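Long-range contacts in endo-beta-1,4-xylanase Xyn10C (Pseudomonas cellulosa, PDB 1GNY), which cleaves internal beta-1,4 linkages of xylan through its C-terminal catalytic domain and holds xylan chains with the N-terminal family 15 carbohydrate-binding module described here: residues A[12-18]-A[41-47]; A[57-63]-A[142-148]; A[67-71]-A[97-102]; A[80-85]-A[118-124]. All blocks are in the same frame, centred on the assembly; numbering follows the deposited sequence.

Contact 1 (A[12-18]-A[41-47]); sequences GWRGNAS and GVGAVFD. With XYP (beta-D-xylopyranose), chain B.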
# COMPACT_ATOMS: atom_id res chain seq x y z
N GLY A 12 -6.72 -9.03 -8.66
CA GLY A 12 -5.64 -8.14 -9.02
C GLY A 12 -4.55 -7.87 -7.99
O GLY A 12 -3.62 -7.13 -8.30
N TRP A 13 -4.64 -8.48 -6.82
CA TRP A 13 -3.59 -8.31 -5.83
C TRP A 13 -2.52 -9.40 -5.89
O TRP A 13 -2.78 -10.53 -6.33
CB TRP A 13 -4.16 -8.25 -4.42
CG TRP A 13 -4.92 -6.97 -4.07
CD1 TRP A 13 -6.19 -6.62 -4.45
CD2 TRP A 13 -4.46 -5.94 -3.20
NE1 TRP A 13 -6.54 -5.42 -3.87
CE2 TRP A 13 -5.49 -4.97 -3.10
CE3 TRP A 13 -3.26 -5.71 -2.49
CZ2 TRP A 13 -5.36 -3.83 -2.34
CZ3 TRP A 13 -3.14 -4.61 -1.72
CH2 TRP A 13 -4.19 -3.66 -1.64
N ARG A 14 -1.34 -9.07 -5.38
CA ARG A 14 -0.18 -9.99 -5.30
C ARG A 14 0.59 -9.73 -4.03
O ARG A 14 0.56 -8.62 -3.50
CB ARG A 14 0.83 -9.72 -6.44
CG ARG A 14 0.33 -9.68 -7.84
CD ARG A 14 1.44 -9.33 -8.86
NE ARG A 14 2.00 -7.96 -8.82
CZ ARG A 14 1.44 -6.90 -9.41
NH1 ARG A 14 0.30 -7.01 -10.06
NH2 ARG A 14 2.03 -5.72 -9.37
N GLY A 15 1.30 -10.75 -3.56
CA GLY A 15 2.32 -10.53 -2.55
C GLY A 15 3.48 -9.77 -3.21
O GLY A 15 3.63 -9.73 -4.44
N ASN A 16 4.27 -9.13 -2.35
CA ASN A 16 5.45 -8.32 -2.76
C ASN A 16 6.60 -8.37 -1.75
O ASN A 16 6.36 -8.45 -0.53
CB ASN A 16 5.08 -6.87 -2.94
CG ASN A 16 6.04 -6.11 -3.83
OD1 ASN A 16 6.71 -5.14 -3.39
ND2 ASN A 16 6.07 -6.47 -5.06
N ALA A 17 7.82 -8.38 -2.29
CA ALA A 17 9.04 -8.28 -1.47
C ALA A 17 9.93 -7.19 -2.06
O ALA A 17 10.32 -7.26 -3.21
CB ALA A 17 9.78 -9.56 -1.42
N SER A 18 10.21 -6.16 -1.28
CA SER A 18 11.13 -5.08 -1.71
C SER A 18 12.49 -5.08 -0.99
O SER A 18 13.35 -4.22 -1.28
CB SER A 18 10.44 -3.72 -1.47
OG SER A 18 10.30 -3.47 -0.05
N GLY A 41 10.10 -5.25 4.33
CA GLY A 41 9.82 -5.17 2.90
C GLY A 41 8.79 -6.13 2.34
O GLY A 41 8.56 -6.09 1.16
N VAL A 42 8.17 -6.95 3.19
CA VAL A 42 7.13 -7.89 2.74
C VAL A 42 5.81 -7.10 2.76
O VAL A 42 5.51 -6.43 3.75
CB VAL A 42 7.07 -9.19 3.58
CG1 VAL A 42 5.90 -10.08 3.19
CG2 VAL A 42 8.42 -9.94 3.44
N GLY A 43 5.05 -7.21 1.69
CA GLY A 43 3.79 -6.50 1.57
C GLY A 43 2.80 -7.10 0.59
O GLY A 43 2.93 -8.25 0.18
N ALA A 44 1.84 -6.26 0.21
CA ALA A 44 0.77 -6.59 -0.75
C ALA A 44 0.58 -5.42 -1.69
O ALA A 44 0.57 -4.29 -1.23
CB ALA A 44 -0.48 -6.88 -0.03
N VAL A 45 0.43 -5.72 -2.98
CA VAL A 45 0.34 -4.71 -4.04
C VAL A 45 -0.71 -5.02 -5.11
O VAL A 45 -1.14 -6.18 -5.24
CB VAL A 45 1.71 -4.53 -4.78
CG1 VAL A 45 2.83 -3.99 -3.84
CG2 VAL A 45 2.14 -5.77 -5.48
N PHE A 46 -1.07 -3.98 -5.86
CA PHE A 46 -1.95 -4.06 -7.02
C PHE A 46 -1.45 -3.02 -8.00
O PHE A 46 -0.62 -2.15 -7.66
CB PHE A 46 -3.42 -3.81 -6.64
CG PHE A 46 -3.66 -2.43 -6.08
CD1 PHE A 46 -3.46 -2.18 -4.73
CD2 PHE A 46 -4.01 -1.37 -6.92
CE1 PHE A 46 -3.62 -0.90 -4.21
CE2 PHE A 46 -4.18 -0.09 -6.40
CZ PHE A 46 -3.97 0.14 -5.06
N ASP A 47 -1.99 -3.05 -9.21
CA ASP A 47 -1.59 -2.09 -10.22
C ASP A 47 -2.70 -1.11 -10.58
O ASP A 47 -3.86 -1.49 -10.71
CB ASP A 47 -1.19 -2.77 -11.52
CG ASP A 47 -0.04 -3.68 -11.37
OD1 ASP A 47 0.89 -3.39 -10.57
OD2 ASP A 47 0.03 -4.72 -12.04
C1 XYP B . 10.13 -6.04 -7.22
C2 XYP B . 9.14 -5.43 -6.24
C3 XYP B . 9.45 -3.96 -5.99
C4 XYP B . 10.94 -3.76 -5.70
C5 XYP B . 11.75 -4.47 -6.77
O2 XYP B . 7.82 -5.52 -6.77
O3 XYP B . 8.67 -3.47 -4.91
O4 XYP B . 11.20 -2.38 -5.73
O5 XYP B . 11.42 -5.84 -6.85
O HOH W 1 -3.67 -5.25 -10.23
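The indole of Trp-13 takes Phe-46 over one face: Phe-46 CD1 sits 3.5 Å from Trp-13 CZ2, toward the rim, while Phe-46 CB stands over the five-membered ring, nearly on its normal, a CH-pi contact. The two ring planes are inclined at 53°, so the pair is neither a stack nor T-shaped. At the edge of the indole lies Ala-44 O, and Ala-44 CB packs against CZ3. The indole NE1 is bonded to Asp-8 O.

The second flat group, the guanidinium of Arg-14, grips Asp-47 end-on. Its NH2 reaches Asp-47 OD1 at 2.9 Å, almost straight (176°) and within the guanidinium plane, whereas NH1 meets Asp-47 OD2 at 3.0 Å from above the carboxylate plane. A bend at chi3 turns the end of the arginine chain toward the carboxylate.

Between these groups, strands 14-17 and 42-47 pair antiparallel. Arg-14 and Val-45 exchange two backbone bonds, as do Asn-16 and Gly-43, and Ser-18 N closes the pairing on Gly-41 O at 2.9 Å. Asn-16 CB rests on Val-45 CG1 (3.8 Å). With CG anti to the backbone N (chi1 -159°), the amide extends to the xylose of chain B, where Asn-16 ND2 donates to O2 at 2.6 Å.

Asp-47 OD2 also forms a salt bridge with Lys-83, and Arg-14 NH2 also bonds Gln-127, another sugar-binding residue. The chemistry thus implies a division by face: on one side Trp-13 and Ala-44 pack on Val-33 and Phe-35 of strand 32-36; on the other lies a charge-linked polar network that probably steadies the xylan-binding side chains.

Contact 2 (A[57-63]-A[142-148]); sequences AVIAMVV and IKSVTIT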
# COMPACT_ATOMS: atom_id res chain seq x y z
N ALA A 57 -2.29 12.98 -5.60
CA ALA A 57 -3.37 12.04 -5.27
C ALA A 57 -3.22 11.59 -3.82
O ALA A 57 -2.11 11.57 -3.28
CB ALA A 57 -3.33 10.81 -6.18
N VAL A 58 -4.33 11.26 -3.20
CA VAL A 58 -4.37 10.74 -1.82
C VAL A 58 -4.84 9.29 -1.81
O VAL A 58 -5.94 9.01 -2.27
CB VAL A 58 -5.29 11.57 -0.91
CG1 VAL A 58 -5.30 11.02 0.50
CG2 VAL A 58 -4.80 13.02 -0.93
N ILE A 59 -4.00 8.40 -1.30
CA ILE A 59 -4.32 6.98 -1.12
C ILE A 59 -4.83 6.81 0.31
O ILE A 59 -4.13 7.21 1.27
CB ILE A 59 -3.07 6.09 -1.34
CG1 ILE A 59 -2.46 6.35 -2.73
CG2 ILE A 59 -3.39 4.61 -1.16
CD1 ILE A 59 -1.05 5.85 -2.86
N ALA A 60 -6.01 6.23 0.46
CA ALA A 60 -6.54 5.94 1.81
C ALA A 60 -6.81 4.44 1.90
O ALA A 60 -7.56 3.89 1.08
CB ALA A 60 -7.80 6.72 2.08
N MET A 61 -6.20 3.78 2.89
CA MET A 61 -6.41 2.35 3.10
C MET A 61 -7.09 2.07 4.43
O MET A 61 -6.66 2.59 5.44
CB MET A 61 -5.06 1.60 3.07
CG MET A 61 -4.33 1.72 1.79
SD MET A 61 -3.16 0.32 1.60
CE MET A 61 -2.46 0.79 0.05
N VAL A 62 -8.15 1.25 4.44
CA VAL A 62 -8.73 0.81 5.74
C VAL A 62 -8.05 -0.52 6.01
O VAL A 62 -8.16 -1.44 5.18
CB VAL A 62 -10.24 0.63 5.71
CG1 VAL A 62 -10.74 0.05 7.05
CG2 VAL A 62 -10.95 1.97 5.45
N VAL A 63 -7.38 -0.64 7.15
CA VAL A 63 -6.62 -1.86 7.50
C VAL A 63 -6.94 -2.40 8.88
O VAL A 63 -7.50 -1.69 9.70
CB VAL A 63 -5.09 -1.65 7.41
CG1 VAL A 63 -4.70 -1.14 6.04
CG2 VAL A 63 -4.57 -0.68 8.50
N ILE A 142 -6.01 -5.77 4.53
CA ILE A 142 -6.51 -4.56 3.83
C ILE A 142 -7.99 -4.77 3.46
O ILE A 142 -8.33 -5.69 2.72
CB ILE A 142 -5.69 -4.19 2.55
CG1 ILE A 142 -4.21 -4.13 2.85
CG2 ILE A 142 -6.18 -2.85 1.98
CD1 ILE A 142 -3.46 -5.36 2.46
N LYS A 143 -8.86 -3.92 3.99
CA LYS A 143 -10.33 -4.00 3.72
C LYS A 143 -10.73 -3.21 2.46
O LYS A 143 -11.64 -3.63 1.72
CB LYS A 143 -11.14 -3.52 4.94
CG LYS A 143 -10.97 -4.39 6.15
CD LYS A 143 -12.00 -4.10 7.22
CE LYS A 143 -12.22 -5.28 8.13
NZ LYS A 143 -13.23 -4.93 9.18
N SER A 144 -10.09 -2.07 2.25
CA SER A 144 -10.40 -1.18 1.11
C SER A 144 -9.25 -0.23 0.82
O SER A 144 -8.47 0.13 1.73
CB SER A 144 -11.67 -0.36 1.39
OG SER A 144 -11.47 0.61 2.45
N VAL A 145 -9.18 0.20 -0.44
CA VAL A 145 -8.21 1.22 -0.86
C VAL A 145 -8.95 2.20 -1.76
O VAL A 145 -9.57 1.80 -2.74
CB VAL A 145 -7.00 0.64 -1.62
CG1 VAL A 145 -6.05 1.73 -2.05
CG2 VAL A 145 -6.28 -0.42 -0.78
N THR A 146 -8.92 3.48 -1.41
CA THR A 146 -9.55 4.48 -2.26
C THR A 146 -8.54 5.57 -2.60
O THR A 146 -7.81 6.06 -1.72
CB THR A 146 -10.93 4.98 -1.76
OG1 THR A 146 -10.90 6.33 -1.33
CG2 THR A 146 -11.51 4.20 -0.69
N ILE A 147 -8.46 5.89 -3.89
CA ILE A 147 -7.49 6.87 -4.40
C ILE A 147 -8.26 8.07 -4.93
O ILE A 147 -9.05 7.92 -5.85
CB ILE A 147 -6.56 6.26 -5.45
CG1 ILE A 147 -5.81 5.06 -4.82
CG2 ILE A 147 -5.56 7.31 -5.97
CD1 ILE A 147 -4.97 4.24 -5.77
N THR A 148 -7.99 9.23 -4.38
CA THR A 148 -8.64 10.48 -4.81
C THR A 148 -7.64 11.31 -5.59
O THR A 148 -6.67 11.81 -5.03
CB THR A 148 -9.20 11.26 -3.63
OG1 THR A 148 -10.17 10.46 -2.94
CG2 THR A 148 -10.01 12.47 -4.08
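Two strands of the six-stranded antiparallel sheet, the one opposite the xylan-binding sheet, pair here: 58-63 runs against 142-148 at 167°. Val-58 and Thr-148 exchange two backbone bonds, as do Ala-60 and Thr-146, whose Ala-60 N to Thr-146 O bond measures 2.8 Å.

Val-145 carries the buried face. Its CG2, anti to the carbonyl carbon, lies alongside Met-61, 3.9 Å from Met-61 CG, with the methionine chain running on extended past it. The other branch, Val-145 CG1, is anti to the backbone N (chi1 179°) and meets Ile-59 CG2 at 4.0 Å. Ile-59 CG1 then lies beside Ile-147 CG1 at 4.2 Å, all these side chains pointing the same way. A serine in place of Val-145 would probably leave Met-61 and Ile-59 without the methyls they rest on and bring a hydroxyl into an apolar layer.

This layer is the interior of a beta-sandwich: Ile-59 and Met-61 reach Ile-78 of the other sheet, and Val-145 touches Trp-13. Near the end of the pairing a classic beta bulge shifts the register by one, with Lys-143 and Ser-144 both facing Val-62. Val-62 N donates to Ser-144 O (2.9 Å), while Val-62 O receives Lys-143 N (2.8 Å). On this outward face Ser-144 OG comes within 3.3 Å of Val-62 CG2, and Lys-143 extends away to a salt bridge with Asp-105.

Contact 3 (A[67-71]-A[97-102]); sequences AEFKA and SSELTA. With NA (sodium ion), chain C.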
# COMPACT_ATOMS: atom_id res chain seq x y z
N ALA A 67 -2.57 -8.79 16.48
CA ALA A 67 -1.90 -8.59 17.78
C ALA A 67 -0.39 -8.86 17.71
O ALA A 67 0.44 -8.12 18.26
CB ALA A 67 -2.56 -9.47 18.84
N GLU A 68 -0.02 -9.94 17.02
CA GLU A 68 1.40 -10.26 16.83
C GLU A 68 2.14 -9.17 16.06
O GLU A 68 3.31 -8.89 16.34
CB GLU A 68 1.57 -11.61 16.12
CG GLU A 68 1.36 -12.82 17.02
CD GLU A 68 1.35 -14.14 16.25
OE1 GLU A 68 1.15 -14.14 15.01
OE2 GLU A 68 1.57 -15.20 16.87
N PHE A 69 1.48 -8.56 15.07
CA PHE A 69 2.11 -7.45 14.33
C PHE A 69 2.33 -6.26 15.27
O PHE A 69 3.40 -5.65 15.27
CB PHE A 69 1.32 -7.01 13.09
CG PHE A 69 2.06 -6.00 12.22
CD1 PHE A 69 2.06 -4.62 12.53
CD2 PHE A 69 2.79 -6.41 11.14
CE1 PHE A 69 2.77 -3.73 11.74
CE2 PHE A 69 3.51 -5.50 10.37
CZ PHE A 69 3.50 -4.17 10.68
N LYS A 70 1.30 -5.90 16.02
CA LYS A 70 1.46 -4.78 16.97
C LYS A 70 2.61 -5.08 17.98
O LYS A 70 3.45 -4.19 18.25
CB LYS A 70 0.14 -4.48 17.69
CG LYS A 70 0.24 -3.47 18.85
CD LYS A 70 0.63 -2.10 18.40
CE LYS A 70 0.60 -1.11 19.60
NZ LYS A 70 1.03 0.29 19.23
N ALA A 71 2.66 -6.32 18.48
CA ALA A 71 3.73 -6.73 19.44
C ALA A 71 5.16 -6.66 18.87
O ALA A 71 6.13 -6.37 19.59
CB ALA A 71 3.46 -8.13 20.01
N SER A 97 4.61 2.18 14.49
CA SER A 97 4.01 1.20 15.42
C SER A 97 3.21 1.86 16.56
O SER A 97 2.11 1.42 16.92
CB SER A 97 5.07 0.26 15.99
OG SER A 97 4.45 -0.74 16.83
N SER A 98 3.77 2.95 17.07
CA SER A 98 3.12 3.73 18.16
C SER A 98 1.72 4.27 17.82
O SER A 98 0.86 4.42 18.70
CB SER A 98 4.03 4.88 18.63
OG SER A 98 4.28 5.80 17.60
N GLU A 99 1.45 4.45 16.53
CA GLU A 99 0.17 4.95 16.07
C GLU A 99 -0.76 3.83 15.62
O GLU A 99 -1.89 4.10 15.21
CB GLU A 99 0.41 5.95 14.97
CG GLU A 99 1.54 6.94 15.31
CD GLU A 99 1.29 7.74 16.58
OE1 GLU A 99 0.33 8.55 16.59
OE2 GLU A 99 2.03 7.56 17.57
N LEU A 100 -0.29 2.60 15.65
CA LEU A 100 -1.15 1.45 15.30
C LEU A 100 -1.74 0.79 16.55
O LEU A 100 -1.24 0.94 17.68
CB LEU A 100 -0.34 0.44 14.52
CG LEU A 100 0.44 0.93 13.27
CD1 LEU A 100 1.35 -0.19 12.74
CD2 LEU A 100 -0.52 1.42 12.22
N THR A 101 -2.77 -0.00 16.31
CA THR A 101 -3.43 -0.82 17.32
C THR A 101 -3.99 -2.07 16.65
O THR A 101 -4.36 -2.04 15.45
CB THR A 101 -4.58 -0.07 18.03
OG1 THR A 101 -5.19 -0.92 19.03
CG2 THR A 101 -5.70 0.28 17.09
N ALA A 102 -4.06 -3.14 17.41
CA ALA A 102 -4.74 -4.35 16.94
C ALA A 102 -6.22 -4.37 17.38
O ALA A 102 -6.97 -5.30 17.00
CB ALA A 102 -4.04 -5.56 17.48
NA NA C . -6.82 -6.52 14.93
O HOH W 2 3.59 -2.62 15.13
O HOH W 3 3.84 -0.21 19.37
O HOH W 4 -6.95 -8.36 15.56
O HOH W 5 -9.37 -5.65 15.61
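Lys-70 reaches out from helix 67-71 and ends between two backbone carbonyls of the facing loop. Its NZ donates to Ser-97 O and to Leu-100 O, each at 2.8 Å, and a water that bridges to Ser-97 OG accepts a third bond from the ammonium. Neither carbonyl is met in its plane: the nitrogen stands above that of Ser-97 and is tilted 35° from that of Leu-100. Leu-100 N reaches Ser-97 O from the opposite face, so this oxygen is held on both sides. One bend, at chi2 (65°), turns the lysine chain, which then runs straight to set NZ between the two carbonyls.

Phe-69 and Leu-100 meet obliquely, with Leu-100 CD1 at the ring edge, 3.9 Å from Phe-69 CE1. At the start of the helix, Ala-102 CB packs 3.7 Å from Ala-67 N. A methionine replacing Lys-70 would probably leave both carbonyls without their ammonium donor and free the loop to shift.

Ala-102 O binds a sodium ion at 2.4 Å, together with Val-65 O and Asn-64 OD1. The contact therefore ties the short helix that follows strand 58-65 to the loop entering strand 106-111, while Leu-76 of strand 75-82 touches both Phe-69 and Leu-100.

Contact 4 (A[80-85]-A[118-124]); sequences AQLKED and KFNQTAR. With XYP (beta-D-xylopyranose), chain B; XYP (beta-D-xylopyranose), chain D.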
# COMPACT_ATOMS: atom_id res chain seq x y z
N ALA A 80 4.15 3.70 -3.63
CA ALA A 80 3.80 3.58 -5.03
C ALA A 80 5.09 3.69 -5.84
O ALA A 80 6.03 4.35 -5.43
CB ALA A 80 2.80 4.66 -5.43
N GLN A 81 5.17 3.00 -6.96
CA GLN A 81 6.40 3.05 -7.81
C GLN A 81 6.04 2.67 -9.25
O GLN A 81 5.05 1.99 -9.53
CB GLN A 81 7.50 2.08 -7.27
CG GLN A 81 7.03 0.62 -7.19
CD GLN A 81 7.91 -0.36 -6.38
OE1 GLN A 81 7.37 -1.32 -5.82
NE2 GLN A 81 9.26 -0.18 -6.42
N LEU A 82 6.89 3.11 -10.16
CA LEU A 82 6.73 2.81 -11.58
C LEU A 82 7.08 1.35 -11.87
O LEU A 82 8.15 0.91 -11.50
CB LEU A 82 7.63 3.75 -12.38
CG LEU A 82 7.32 5.24 -12.23
CD1 LEU A 82 8.31 6.06 -13.10
CD2 LEU A 82 5.89 5.58 -12.62
N LYS A 83 6.16 0.61 -12.46
CA LYS A 83 6.37 -0.82 -12.72
C LYS A 83 7.45 -0.98 -13.75
O LYS A 83 7.42 -0.35 -14.80
CB LYS A 83 5.14 -1.52 -13.23
CG LYS A 83 4.25 -2.03 -12.22
CD LYS A 83 3.33 -3.13 -12.79
CE LYS A 83 3.73 -4.53 -12.43
NZ LYS A 83 2.74 -5.49 -12.94
N GLU A 84 8.41 -1.81 -13.40
CA GLU A 84 9.60 -2.04 -14.22
C GLU A 84 10.64 -0.89 -14.21
O GLU A 84 11.61 -0.96 -14.95
CB GLU A 84 9.20 -2.41 -15.65
CG GLU A 84 9.79 -3.71 -16.11
CD GLU A 84 9.23 -4.87 -15.31
OE1 GLU A 84 8.02 -5.17 -15.46
OE2 GLU A 84 9.99 -5.45 -14.51
N ASP A 85 10.40 0.17 -13.43
CA ASP A 85 11.41 1.23 -13.17
C ASP A 85 11.32 1.48 -11.67
O ASP A 85 11.09 2.60 -11.20
CB ASP A 85 11.16 2.52 -13.99
CG ASP A 85 12.42 3.43 -14.08
OD1 ASP A 85 13.49 3.15 -13.48
OD2 ASP A 85 12.43 4.49 -14.73
N LYS A 118 7.01 12.66 -11.58
CA LYS A 118 7.14 11.29 -12.14
C LYS A 118 5.84 10.48 -12.24
O LYS A 118 5.75 9.57 -13.06
CB LYS A 118 8.20 10.45 -11.37
CG LYS A 118 7.96 10.28 -9.89
CD LYS A 118 8.93 9.25 -9.27
CE LYS A 118 10.40 9.74 -9.24
NZ LYS A 118 10.59 11.00 -8.45
N PHE A 119 4.84 10.81 -11.41
CA PHE A 119 3.56 10.07 -11.38
C PHE A 119 2.48 10.59 -12.37
O PHE A 119 1.37 10.00 -12.44
CB PHE A 119 3.01 9.92 -9.97
CG PHE A 119 3.76 8.92 -9.12
CD1 PHE A 119 3.48 7.57 -9.23
CD2 PHE A 119 4.67 9.33 -8.16
CE1 PHE A 119 4.15 6.64 -8.47
CE2 PHE A 119 5.35 8.39 -7.39
CZ PHE A 119 5.09 7.06 -7.52
N ASN A 120 2.81 11.66 -13.11
CA ASN A 120 1.98 12.14 -14.24
C ASN A 120 2.69 11.69 -15.52
O ASN A 120 3.67 12.30 -15.91
CB ASN A 120 1.76 13.66 -14.21
CG ASN A 120 0.86 14.09 -13.06
OD1 ASN A 120 0.35 13.24 -12.29
ND2 ASN A 120 0.67 15.40 -12.91
N GLN A 121 2.21 10.59 -16.12
CA GLN A 121 2.93 9.84 -17.16
C GLN A 121 2.05 8.83 -17.86
O GLN A 121 1.01 8.43 -17.32
CB GLN A 121 4.16 9.13 -16.56
CG GLN A 121 3.87 8.12 -15.43
CD GLN A 121 3.61 6.72 -15.92
OE1 GLN A 121 4.37 6.17 -16.72
NE2 GLN A 121 2.51 6.12 -15.42
N THR A 122 2.50 8.39 -19.04
CA THR A 122 1.72 7.45 -19.89
C THR A 122 2.32 6.07 -20.14
O THR A 122 1.60 5.14 -20.51
CB THR A 122 1.46 8.08 -21.28
OG1 THR A 122 2.71 8.43 -21.88
CG2 THR A 122 0.68 9.38 -21.19
N ALA A 123 3.63 5.96 -19.97
CA ALA A 123 4.39 4.75 -20.32
C ALA A 123 4.15 3.49 -19.46
O ALA A 123 4.14 2.37 -19.98
CB ALA A 123 5.88 5.09 -20.33
N ARG A 124 3.99 3.67 -18.16
CA ARG A 124 3.99 2.52 -17.24
C ARG A 124 2.77 2.38 -16.35
O ARG A 124 2.15 3.37 -15.99
CB ARG A 124 5.21 2.65 -16.33
CG ARG A 124 6.52 2.68 -17.10
CD ARG A 124 7.74 2.89 -16.21
NE ARG A 124 9.01 2.90 -16.95
CZ ARG A 124 9.59 1.85 -17.53
NH1 ARG A 124 9.06 0.62 -17.45
NH2 ARG A 124 10.76 2.01 -18.17
C1 XYP B . 10.13 -6.04 -7.22
C2 XYP B . 9.14 -5.43 -6.24
C3 XYP B . 9.45 -3.96 -5.99
C4 XYP B . 10.94 -3.76 -5.70
C5 XYP B . 11.75 -4.47 -6.77
O2 XYP B . 7.82 -5.52 -6.77
O3 XYP B . 8.67 -3.47 -4.91
O4 XYP B . 11.20 -2.38 -5.73
O5 XYP B . 11.42 -5.84 -6.85
C1 XYP D . 12.11 -1.84 -4.76
C2 XYP D . 13.05 -0.89 -5.50
C3 XYP D . 13.98 -0.28 -4.47
C4 XYP D . 13.19 0.40 -3.37
C5 XYP D . 12.21 -0.60 -2.81
O2 XYP D . 13.82 -1.61 -6.46
O3 XYP D . 14.77 0.75 -5.06
O4 XYP D . 14.09 0.82 -2.35
O5 XYP D . 11.39 -1.17 -3.84
O HOH W 6 9.81 5.44 -16.58
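Arg-124 NH1 reaches across to Lys-83 O at 3.3 Å. The nitrogen lies in the carbonyl plane of Lys-83, but the oxygen is 29° out of the guanidinium plane, a long, bent bond. Gln-121 braces the arginine backbone: Arg-124 N donates to Gln-121 OE1 on a lone pair, while Gln-121 NE2 returns a bond to Arg-124 O at 2.8 Å. Asp-85 CB stands over one guanidinium face, 3.7 Å from Arg-124 NE, and a water sits at the edge, accepting from Arg-124 NE at 2.7 Å.

On the sugar side, Gln-81 NE2 donates to O4 of the chain B xylose at 3.0 Å (161°), and weakly to O5 of the chain D xylose. Its CB points away from 118-124, and the chain, extended beyond CG, carries the amide to the sugars; Gln-127 and Trp-86 supply further bonds to it.

Packing follows outward. Leu-82 CB touches Arg-124 CD at 3.9 Å, and Phe-119 presents its edge to Ala-80, with Phe-119 CZ 3.5 Å from Ala-80 O.

Residues 82-85 form a type II beta turn linking strands 75-82 and 85-90, a beta-hairpin at the rim of the xylan-binding sheet, here backed by segment 118-124.

All four contacts belong to one family 15 module built as a beta-sandwich. Contacts 1 and 4 share the five-stranded sheet that carries xylose: their centres are about 16 Å apart, both touch the chain B sugar, and Asp-47 is salt-bridged to Lys-83 between them. Contact 2 lies in the opposing sheet, its centre about 15 Å from that of contact 1, and meets it through the core, Trp-13 and Phe-46 packing on Val-145. Along the chain contact 1 closes first; contact 2 then spans both others, whose segments alternate. Helix 67-72 directly follows strand 58-65, so contact 3 adjoins contact 2; holding the sodium ligand Ala-102, it lies far from sugar-binding contact 4, centres about 32 Å apart.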